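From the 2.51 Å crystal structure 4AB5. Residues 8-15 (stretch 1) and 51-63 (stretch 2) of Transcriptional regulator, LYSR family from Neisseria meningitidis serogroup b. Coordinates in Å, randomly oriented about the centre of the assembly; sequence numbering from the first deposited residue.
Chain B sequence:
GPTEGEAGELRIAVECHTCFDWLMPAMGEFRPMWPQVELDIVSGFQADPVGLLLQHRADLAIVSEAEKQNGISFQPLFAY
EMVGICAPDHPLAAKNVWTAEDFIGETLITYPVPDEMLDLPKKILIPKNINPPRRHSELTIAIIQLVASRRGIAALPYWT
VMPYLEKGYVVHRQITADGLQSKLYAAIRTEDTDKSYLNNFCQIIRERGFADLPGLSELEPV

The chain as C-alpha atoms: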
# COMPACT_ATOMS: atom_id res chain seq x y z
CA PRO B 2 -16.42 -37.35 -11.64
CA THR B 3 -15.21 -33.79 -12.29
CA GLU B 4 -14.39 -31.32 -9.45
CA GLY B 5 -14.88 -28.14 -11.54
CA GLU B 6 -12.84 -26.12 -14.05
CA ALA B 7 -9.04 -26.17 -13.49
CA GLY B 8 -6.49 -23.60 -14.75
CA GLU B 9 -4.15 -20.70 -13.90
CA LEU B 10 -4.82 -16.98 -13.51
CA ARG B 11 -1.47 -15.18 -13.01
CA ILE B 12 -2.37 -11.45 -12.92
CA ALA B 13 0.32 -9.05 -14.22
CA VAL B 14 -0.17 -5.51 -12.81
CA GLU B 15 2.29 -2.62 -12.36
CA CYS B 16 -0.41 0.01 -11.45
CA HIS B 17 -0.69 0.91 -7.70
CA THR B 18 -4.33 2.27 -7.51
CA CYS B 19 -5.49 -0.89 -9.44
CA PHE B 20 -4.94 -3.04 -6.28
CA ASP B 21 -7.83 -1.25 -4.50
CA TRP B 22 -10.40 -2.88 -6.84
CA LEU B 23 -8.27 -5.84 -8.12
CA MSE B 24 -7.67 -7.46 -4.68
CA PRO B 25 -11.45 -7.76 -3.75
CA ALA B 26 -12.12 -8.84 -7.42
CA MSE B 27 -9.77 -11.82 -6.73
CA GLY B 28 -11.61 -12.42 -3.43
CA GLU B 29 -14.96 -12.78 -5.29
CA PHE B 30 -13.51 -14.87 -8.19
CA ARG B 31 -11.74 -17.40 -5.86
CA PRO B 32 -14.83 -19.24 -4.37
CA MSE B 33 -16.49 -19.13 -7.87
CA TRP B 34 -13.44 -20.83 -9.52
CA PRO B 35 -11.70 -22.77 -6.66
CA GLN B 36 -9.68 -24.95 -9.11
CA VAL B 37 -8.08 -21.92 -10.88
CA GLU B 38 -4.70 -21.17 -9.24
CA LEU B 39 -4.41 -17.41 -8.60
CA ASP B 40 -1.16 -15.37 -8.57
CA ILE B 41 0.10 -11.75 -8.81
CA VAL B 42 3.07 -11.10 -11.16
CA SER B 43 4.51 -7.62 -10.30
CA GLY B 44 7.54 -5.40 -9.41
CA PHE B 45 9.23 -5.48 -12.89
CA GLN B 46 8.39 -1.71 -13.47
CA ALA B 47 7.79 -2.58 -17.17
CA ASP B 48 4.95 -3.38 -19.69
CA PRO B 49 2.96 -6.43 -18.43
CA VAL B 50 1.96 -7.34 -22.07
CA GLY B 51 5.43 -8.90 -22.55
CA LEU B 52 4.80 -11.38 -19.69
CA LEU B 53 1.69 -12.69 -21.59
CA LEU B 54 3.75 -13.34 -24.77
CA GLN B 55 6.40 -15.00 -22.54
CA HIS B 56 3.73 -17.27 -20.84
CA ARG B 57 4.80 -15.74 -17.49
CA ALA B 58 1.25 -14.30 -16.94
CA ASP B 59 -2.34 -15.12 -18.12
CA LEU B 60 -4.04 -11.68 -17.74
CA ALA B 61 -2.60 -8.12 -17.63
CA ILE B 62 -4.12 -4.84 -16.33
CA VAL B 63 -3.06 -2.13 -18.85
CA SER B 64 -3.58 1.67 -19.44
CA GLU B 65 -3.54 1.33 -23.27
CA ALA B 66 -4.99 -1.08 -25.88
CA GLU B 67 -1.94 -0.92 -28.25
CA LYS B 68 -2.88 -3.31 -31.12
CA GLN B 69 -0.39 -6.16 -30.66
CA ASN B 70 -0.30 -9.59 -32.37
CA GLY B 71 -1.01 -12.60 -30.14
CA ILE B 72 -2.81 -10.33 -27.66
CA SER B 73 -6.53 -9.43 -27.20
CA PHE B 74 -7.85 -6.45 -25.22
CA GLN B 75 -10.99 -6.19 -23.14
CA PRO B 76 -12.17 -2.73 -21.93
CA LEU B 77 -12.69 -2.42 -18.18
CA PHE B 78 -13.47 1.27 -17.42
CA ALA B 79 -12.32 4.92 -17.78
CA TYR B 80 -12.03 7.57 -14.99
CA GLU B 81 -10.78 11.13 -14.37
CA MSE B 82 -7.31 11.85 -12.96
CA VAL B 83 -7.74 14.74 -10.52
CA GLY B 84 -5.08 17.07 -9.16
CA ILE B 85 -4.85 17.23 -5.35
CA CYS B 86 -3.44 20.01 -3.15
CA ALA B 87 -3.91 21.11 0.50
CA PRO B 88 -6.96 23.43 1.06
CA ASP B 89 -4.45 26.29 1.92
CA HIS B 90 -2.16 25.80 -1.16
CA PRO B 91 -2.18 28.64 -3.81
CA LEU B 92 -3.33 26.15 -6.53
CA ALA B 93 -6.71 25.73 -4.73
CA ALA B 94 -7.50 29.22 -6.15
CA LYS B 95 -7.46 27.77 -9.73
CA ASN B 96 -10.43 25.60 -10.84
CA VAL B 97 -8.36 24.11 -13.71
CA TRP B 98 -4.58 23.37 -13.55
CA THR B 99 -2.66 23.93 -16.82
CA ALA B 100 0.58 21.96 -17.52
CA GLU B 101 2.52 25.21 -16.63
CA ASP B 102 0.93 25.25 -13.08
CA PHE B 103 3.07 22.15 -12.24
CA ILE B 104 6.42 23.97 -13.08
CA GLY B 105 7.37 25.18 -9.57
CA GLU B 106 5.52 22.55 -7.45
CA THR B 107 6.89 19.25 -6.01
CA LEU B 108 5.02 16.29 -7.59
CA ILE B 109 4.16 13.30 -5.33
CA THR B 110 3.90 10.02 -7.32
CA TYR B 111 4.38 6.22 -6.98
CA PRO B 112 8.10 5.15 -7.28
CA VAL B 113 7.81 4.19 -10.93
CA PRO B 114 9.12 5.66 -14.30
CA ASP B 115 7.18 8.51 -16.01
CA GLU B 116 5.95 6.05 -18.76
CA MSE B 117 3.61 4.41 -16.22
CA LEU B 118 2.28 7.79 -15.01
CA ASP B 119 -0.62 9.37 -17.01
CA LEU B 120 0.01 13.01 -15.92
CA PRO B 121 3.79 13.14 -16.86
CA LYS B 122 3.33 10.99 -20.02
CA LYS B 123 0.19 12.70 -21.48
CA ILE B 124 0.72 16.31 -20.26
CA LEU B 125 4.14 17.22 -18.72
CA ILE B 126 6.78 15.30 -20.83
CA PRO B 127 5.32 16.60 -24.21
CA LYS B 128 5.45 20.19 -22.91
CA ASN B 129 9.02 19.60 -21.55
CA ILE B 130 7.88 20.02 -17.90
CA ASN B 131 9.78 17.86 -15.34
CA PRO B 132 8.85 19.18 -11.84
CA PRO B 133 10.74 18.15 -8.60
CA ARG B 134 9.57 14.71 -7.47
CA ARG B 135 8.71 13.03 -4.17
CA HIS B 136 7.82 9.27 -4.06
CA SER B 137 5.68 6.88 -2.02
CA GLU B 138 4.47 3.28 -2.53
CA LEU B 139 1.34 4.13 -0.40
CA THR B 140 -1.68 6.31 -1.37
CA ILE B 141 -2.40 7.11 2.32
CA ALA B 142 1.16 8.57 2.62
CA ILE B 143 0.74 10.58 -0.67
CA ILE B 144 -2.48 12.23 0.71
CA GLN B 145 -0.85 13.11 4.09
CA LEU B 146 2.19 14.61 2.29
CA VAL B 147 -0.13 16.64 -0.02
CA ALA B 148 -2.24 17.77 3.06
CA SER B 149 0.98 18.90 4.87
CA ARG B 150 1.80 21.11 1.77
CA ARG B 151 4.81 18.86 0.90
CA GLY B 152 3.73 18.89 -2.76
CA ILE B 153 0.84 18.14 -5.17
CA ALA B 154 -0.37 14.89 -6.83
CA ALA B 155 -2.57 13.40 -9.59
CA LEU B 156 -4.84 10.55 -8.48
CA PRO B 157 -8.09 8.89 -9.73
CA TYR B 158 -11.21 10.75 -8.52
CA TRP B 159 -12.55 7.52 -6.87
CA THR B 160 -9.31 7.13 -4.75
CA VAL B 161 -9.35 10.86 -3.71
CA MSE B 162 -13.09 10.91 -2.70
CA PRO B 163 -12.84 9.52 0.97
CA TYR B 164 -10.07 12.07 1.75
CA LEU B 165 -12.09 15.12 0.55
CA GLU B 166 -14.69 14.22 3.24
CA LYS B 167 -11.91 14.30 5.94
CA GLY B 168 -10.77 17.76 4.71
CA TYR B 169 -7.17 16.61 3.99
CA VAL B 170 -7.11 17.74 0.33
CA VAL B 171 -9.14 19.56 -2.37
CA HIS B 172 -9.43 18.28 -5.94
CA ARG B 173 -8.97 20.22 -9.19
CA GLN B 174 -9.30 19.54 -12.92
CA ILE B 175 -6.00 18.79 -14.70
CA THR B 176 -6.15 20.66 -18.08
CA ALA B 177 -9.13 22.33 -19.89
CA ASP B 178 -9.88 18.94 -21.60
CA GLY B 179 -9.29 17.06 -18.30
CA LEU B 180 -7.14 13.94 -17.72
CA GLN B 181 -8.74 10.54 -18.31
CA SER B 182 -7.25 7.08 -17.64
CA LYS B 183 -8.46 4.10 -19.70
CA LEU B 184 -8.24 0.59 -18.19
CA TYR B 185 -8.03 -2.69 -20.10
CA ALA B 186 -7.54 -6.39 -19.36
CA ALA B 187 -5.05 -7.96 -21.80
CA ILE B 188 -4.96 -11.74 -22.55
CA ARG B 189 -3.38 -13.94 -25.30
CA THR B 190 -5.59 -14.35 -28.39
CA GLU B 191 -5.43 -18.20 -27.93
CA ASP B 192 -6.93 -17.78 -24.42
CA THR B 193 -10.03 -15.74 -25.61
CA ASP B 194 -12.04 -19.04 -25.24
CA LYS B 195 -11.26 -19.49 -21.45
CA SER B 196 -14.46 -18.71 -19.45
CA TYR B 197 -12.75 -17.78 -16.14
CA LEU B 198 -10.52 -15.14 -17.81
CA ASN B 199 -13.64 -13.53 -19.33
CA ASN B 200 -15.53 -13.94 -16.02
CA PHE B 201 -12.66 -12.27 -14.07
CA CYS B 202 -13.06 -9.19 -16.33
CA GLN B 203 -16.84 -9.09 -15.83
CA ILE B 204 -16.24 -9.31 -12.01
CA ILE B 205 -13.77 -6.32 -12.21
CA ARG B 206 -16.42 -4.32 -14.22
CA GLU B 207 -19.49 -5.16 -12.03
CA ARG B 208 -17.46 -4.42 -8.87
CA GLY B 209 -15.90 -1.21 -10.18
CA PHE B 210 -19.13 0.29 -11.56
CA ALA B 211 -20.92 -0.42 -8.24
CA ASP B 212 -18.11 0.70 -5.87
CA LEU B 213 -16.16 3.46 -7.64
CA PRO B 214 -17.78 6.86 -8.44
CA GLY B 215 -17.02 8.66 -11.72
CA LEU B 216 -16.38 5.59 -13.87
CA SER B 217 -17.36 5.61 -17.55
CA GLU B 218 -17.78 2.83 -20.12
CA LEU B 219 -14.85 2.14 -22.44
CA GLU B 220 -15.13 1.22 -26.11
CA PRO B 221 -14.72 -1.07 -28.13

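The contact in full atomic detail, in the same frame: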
# COMPACT_ATOMS: atom_id res chain seq x y z
N GLY B 8 -7.27 -24.56 -13.98
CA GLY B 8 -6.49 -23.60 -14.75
C GLY B 8 -5.58 -22.72 -13.91
O GLY B 8 -5.34 -23.00 -12.74
N GLU B 9 -5.07 -21.65 -14.53
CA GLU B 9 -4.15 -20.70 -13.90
C GLU B 9 -4.51 -19.29 -14.29
O GLU B 9 -4.68 -18.99 -15.48
CB GLU B 9 -2.71 -20.97 -14.38
CG GLU B 9 -1.88 -21.87 -13.49
CD GLU B 9 -0.65 -22.42 -14.17
OE1 GLU B 9 0.26 -21.62 -14.51
OE2 GLU B 9 -0.58 -23.65 -14.37
N LEU B 10 -4.59 -18.39 -13.27
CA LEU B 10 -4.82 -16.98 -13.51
C LEU B 10 -3.74 -16.18 -12.78
O LEU B 10 -3.89 -15.83 -11.61
CB LEU B 10 -6.26 -16.56 -13.13
CG LEU B 10 -6.68 -15.08 -13.24
CD1 LEU B 10 -6.19 -14.41 -14.53
CD2 LEU B 10 -8.17 -14.94 -13.12
N ARG B 11 -2.61 -15.97 -13.48
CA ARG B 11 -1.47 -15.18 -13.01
C ARG B 11 -1.71 -13.77 -13.53
O ARG B 11 -1.72 -13.54 -14.75
CB ARG B 11 -0.13 -15.77 -13.52
CG ARG B 11 0.14 -17.22 -13.07
CD ARG B 11 1.24 -17.90 -13.86
NE ARG B 11 0.87 -18.10 -15.27
CZ ARG B 11 1.73 -18.45 -16.23
NH1 ARG B 11 3.00 -18.67 -15.94
NH2 ARG B 11 1.31 -18.59 -17.48
N ILE B 12 -2.04 -12.85 -12.61
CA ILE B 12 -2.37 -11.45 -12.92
C ILE B 12 -1.13 -10.57 -12.91
O ILE B 12 -0.50 -10.42 -11.88
CB ILE B 12 -3.53 -10.89 -12.05
CG1 ILE B 12 -4.82 -11.76 -12.16
CG2 ILE B 12 -3.85 -9.45 -12.43
CD1 ILE B 12 -5.49 -12.04 -10.89
N ALA B 13 -0.80 -9.97 -14.07
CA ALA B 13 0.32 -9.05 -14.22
C ALA B 13 -0.23 -7.62 -14.11
O ALA B 13 -1.13 -7.23 -14.87
CB ALA B 13 1.01 -9.27 -15.55
N VAL B 14 0.27 -6.87 -13.11
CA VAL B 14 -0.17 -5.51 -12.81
C VAL B 14 0.98 -4.69 -12.23
O VAL B 14 1.61 -5.11 -11.26
CB VAL B 14 -1.47 -5.49 -11.93
CG1 VAL B 14 -1.31 -6.33 -10.66
CG2 VAL B 14 -1.95 -4.07 -11.62
N GLU B 15 1.25 -3.52 -12.83
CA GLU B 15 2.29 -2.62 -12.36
C GLU B 15 1.69 -1.31 -11.81
O GLU B 15 2.44 -0.47 -11.30
CB GLU B 15 3.32 -2.34 -13.47
CG GLU B 15 4.21 -3.52 -13.85
CD GLU B 15 4.97 -4.22 -12.74
OE1 GLU B 15 5.57 -3.54 -11.88
OE2 GLU B 15 4.98 -5.47 -12.75
N GLY B 51 4.30 -8.04 -22.25
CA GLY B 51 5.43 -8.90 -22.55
C GLY B 51 5.36 -10.23 -21.83
O GLY B 51 5.63 -11.27 -22.43
N LEU B 52 4.95 -10.20 -20.55
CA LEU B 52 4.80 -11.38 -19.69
C LEU B 52 3.79 -12.38 -20.26
O LEU B 52 3.99 -13.58 -20.11
CB LEU B 52 4.40 -10.99 -18.27
CG LEU B 52 5.44 -10.37 -17.33
CD1 LEU B 52 4.74 -9.76 -16.17
CD2 LEU B 52 6.50 -11.36 -16.82
N LEU B 53 2.73 -11.87 -20.94
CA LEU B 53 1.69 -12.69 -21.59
C LEU B 53 2.30 -13.47 -22.75
O LEU B 53 2.10 -14.68 -22.85
CB LEU B 53 0.51 -11.84 -22.11
CG LEU B 53 -0.30 -11.03 -21.11
CD1 LEU B 53 -1.22 -10.07 -21.81
CD2 LEU B 53 -1.11 -11.93 -20.22
N LEU B 54 3.06 -12.77 -23.62
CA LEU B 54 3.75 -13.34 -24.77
C LEU B 54 4.74 -14.40 -24.29
O LEU B 54 4.85 -15.46 -24.89
CB LEU B 54 4.50 -12.25 -25.55
CG LEU B 54 3.69 -11.08 -26.12
CD1 LEU B 54 4.60 -9.93 -26.51
CD2 LEU B 54 2.88 -11.50 -27.31
N GLN B 55 5.41 -14.12 -23.15
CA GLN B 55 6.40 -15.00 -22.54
C GLN B 55 5.81 -16.14 -21.70
O GLN B 55 6.58 -16.92 -21.13
CB GLN B 55 7.40 -14.17 -21.72
CG GLN B 55 8.38 -13.39 -22.58
CD GLN B 55 9.21 -12.41 -21.79
OE1 GLN B 55 9.12 -12.31 -20.56
NE2 GLN B 55 10.04 -11.66 -22.49
N HIS B 56 4.46 -16.26 -21.62
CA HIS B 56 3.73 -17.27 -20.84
C HIS B 56 4.05 -17.22 -19.33
O HIS B 56 3.93 -18.21 -18.61
CB HIS B 56 3.87 -18.68 -21.44
CG HIS B 56 3.14 -18.85 -22.74
ND1 HIS B 56 1.98 -19.60 -22.81
CD2 HIS B 56 3.42 -18.36 -23.97
CE1 HIS B 56 1.60 -19.55 -24.08
NE2 HIS B 56 2.44 -18.81 -24.81
N ARG B 57 4.44 -16.03 -18.87
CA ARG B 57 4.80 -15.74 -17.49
C ARG B 57 3.59 -15.19 -16.73
O ARG B 57 3.64 -15.09 -15.50
CB ARG B 57 5.97 -14.76 -17.45
CG ARG B 57 7.25 -15.24 -18.12
CD ARG B 57 8.38 -15.56 -17.15
NE ARG B 57 8.78 -14.42 -16.32
CZ ARG B 57 9.64 -13.48 -16.70
NH1 ARG B 57 10.20 -13.51 -17.90
NH2 ARG B 57 9.95 -12.48 -15.87
N ALA B 58 2.51 -14.84 -17.46
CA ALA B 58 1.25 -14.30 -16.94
C ALA B 58 0.10 -14.66 -17.89
O ALA B 58 0.34 -14.85 -19.08
CB ALA B 58 1.34 -12.79 -16.77
N ASP B 59 -1.14 -14.74 -17.36
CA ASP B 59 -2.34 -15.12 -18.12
C ASP B 59 -3.29 -13.94 -18.40
O ASP B 59 -4.03 -13.98 -19.39
CB ASP B 59 -3.07 -16.28 -17.43
CG ASP B 59 -2.16 -17.41 -17.03
OD1 ASP B 59 -1.79 -18.22 -17.91
OD2 ASP B 59 -1.78 -17.48 -15.84
N LEU B 60 -3.24 -12.89 -17.57
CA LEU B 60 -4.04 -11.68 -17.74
C LEU B 60 -3.25 -10.47 -17.23
O LEU B 60 -2.60 -10.56 -16.18
CB LEU B 60 -5.38 -11.81 -17.02
CG LEU B 60 -6.47 -10.78 -17.32
CD1 LEU B 60 -7.83 -11.44 -17.31
CD2 LEU B 60 -6.47 -9.65 -16.28
N ALA B 61 -3.29 -9.35 -17.99
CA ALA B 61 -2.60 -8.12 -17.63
C ALA B 61 -3.53 -6.91 -17.56
O ALA B 61 -4.36 -6.73 -18.45
CB ALA B 61 -1.46 -7.86 -18.60
N ILE B 62 -3.37 -6.08 -16.51
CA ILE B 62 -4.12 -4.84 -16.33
C ILE B 62 -3.26 -3.76 -16.99
O ILE B 62 -2.10 -3.56 -16.59
CB ILE B 62 -4.44 -4.53 -14.83
CG1 ILE B 62 -5.21 -5.70 -14.14
CG2 ILE B 62 -5.13 -3.17 -14.64
CD1 ILE B 62 -6.61 -6.19 -14.78
N VAL B 63 -3.79 -3.12 -18.06
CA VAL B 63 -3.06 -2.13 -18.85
C VAL B 63 -3.83 -0.81 -19.04
O VAL B 63 -5.06 -0.80 -19.05
CB VAL B 63 -2.56 -2.73 -20.19
CG1 VAL B 63 -1.47 -3.80 -19.96
CG2 VAL B 63 -3.71 -3.29 -21.04

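The strand beginning at Gly8 and strand 60-63 lie side by side as parallel neighbours in a sheet, their directions differing by 23°, and the backbone bonds follow the alternation expected of parallel strands. Arg11 O accepts from Leu60 N at 3.3 Å, Leu60 O in turn accepts from Ala13 N at 2.8 Å, and Ala13 O accepts from Ile62 N at 3.0 Å. Two of these carbonyls, Leu60 O and Ala13 O, are also approached by CA-H groups, Ile12 CA lying 3.4 Å from Leu60 O and Ala61 CA 3.3 Å from Ala13 O.

Just before the second strand, Asp59 extends this pairing. Asp59 N donates to Arg11 O at 2.9 Å, so that this carbonyl serves two consecutive amides, and the Asp59 N bond is the shorter. The Asp59 carboxylate reaches back across the gap: Asp59 OD2 accepts from Arg11 N at 2.9 Å, supplying that amide with a side-chain acceptor in place of a strand carbonyl.

The same carboxylate forms a salt bridge with the Arg11 guanidinium, with Arg11 NE 2.8 Å from Asp59 OD2 and Arg11 NH2 3.2 Å from Asp59 OD1, both nearly linear. OD2 thus binds both the backbone and the side chain of Arg11. The NH1/NH2 edge of the guanidinium meets His56 O, which lies 2.9 Å from both Arg11 NH1 and Arg11 NH2; the N-H angles of 132° are those of a bifurcated acceptor. His56, with positive phi, closes the helix in a Schellman motif, and its carbonyl accepts from the arginine.

Apolar side chains pack elsewhere along the pairing. Ala13 CB packs against Ala58 CB at 3.7 Å and Leu52 CD1 at 3.8 Å, while Leu10 CD1 meets Leu60 CB at 3.7 Å.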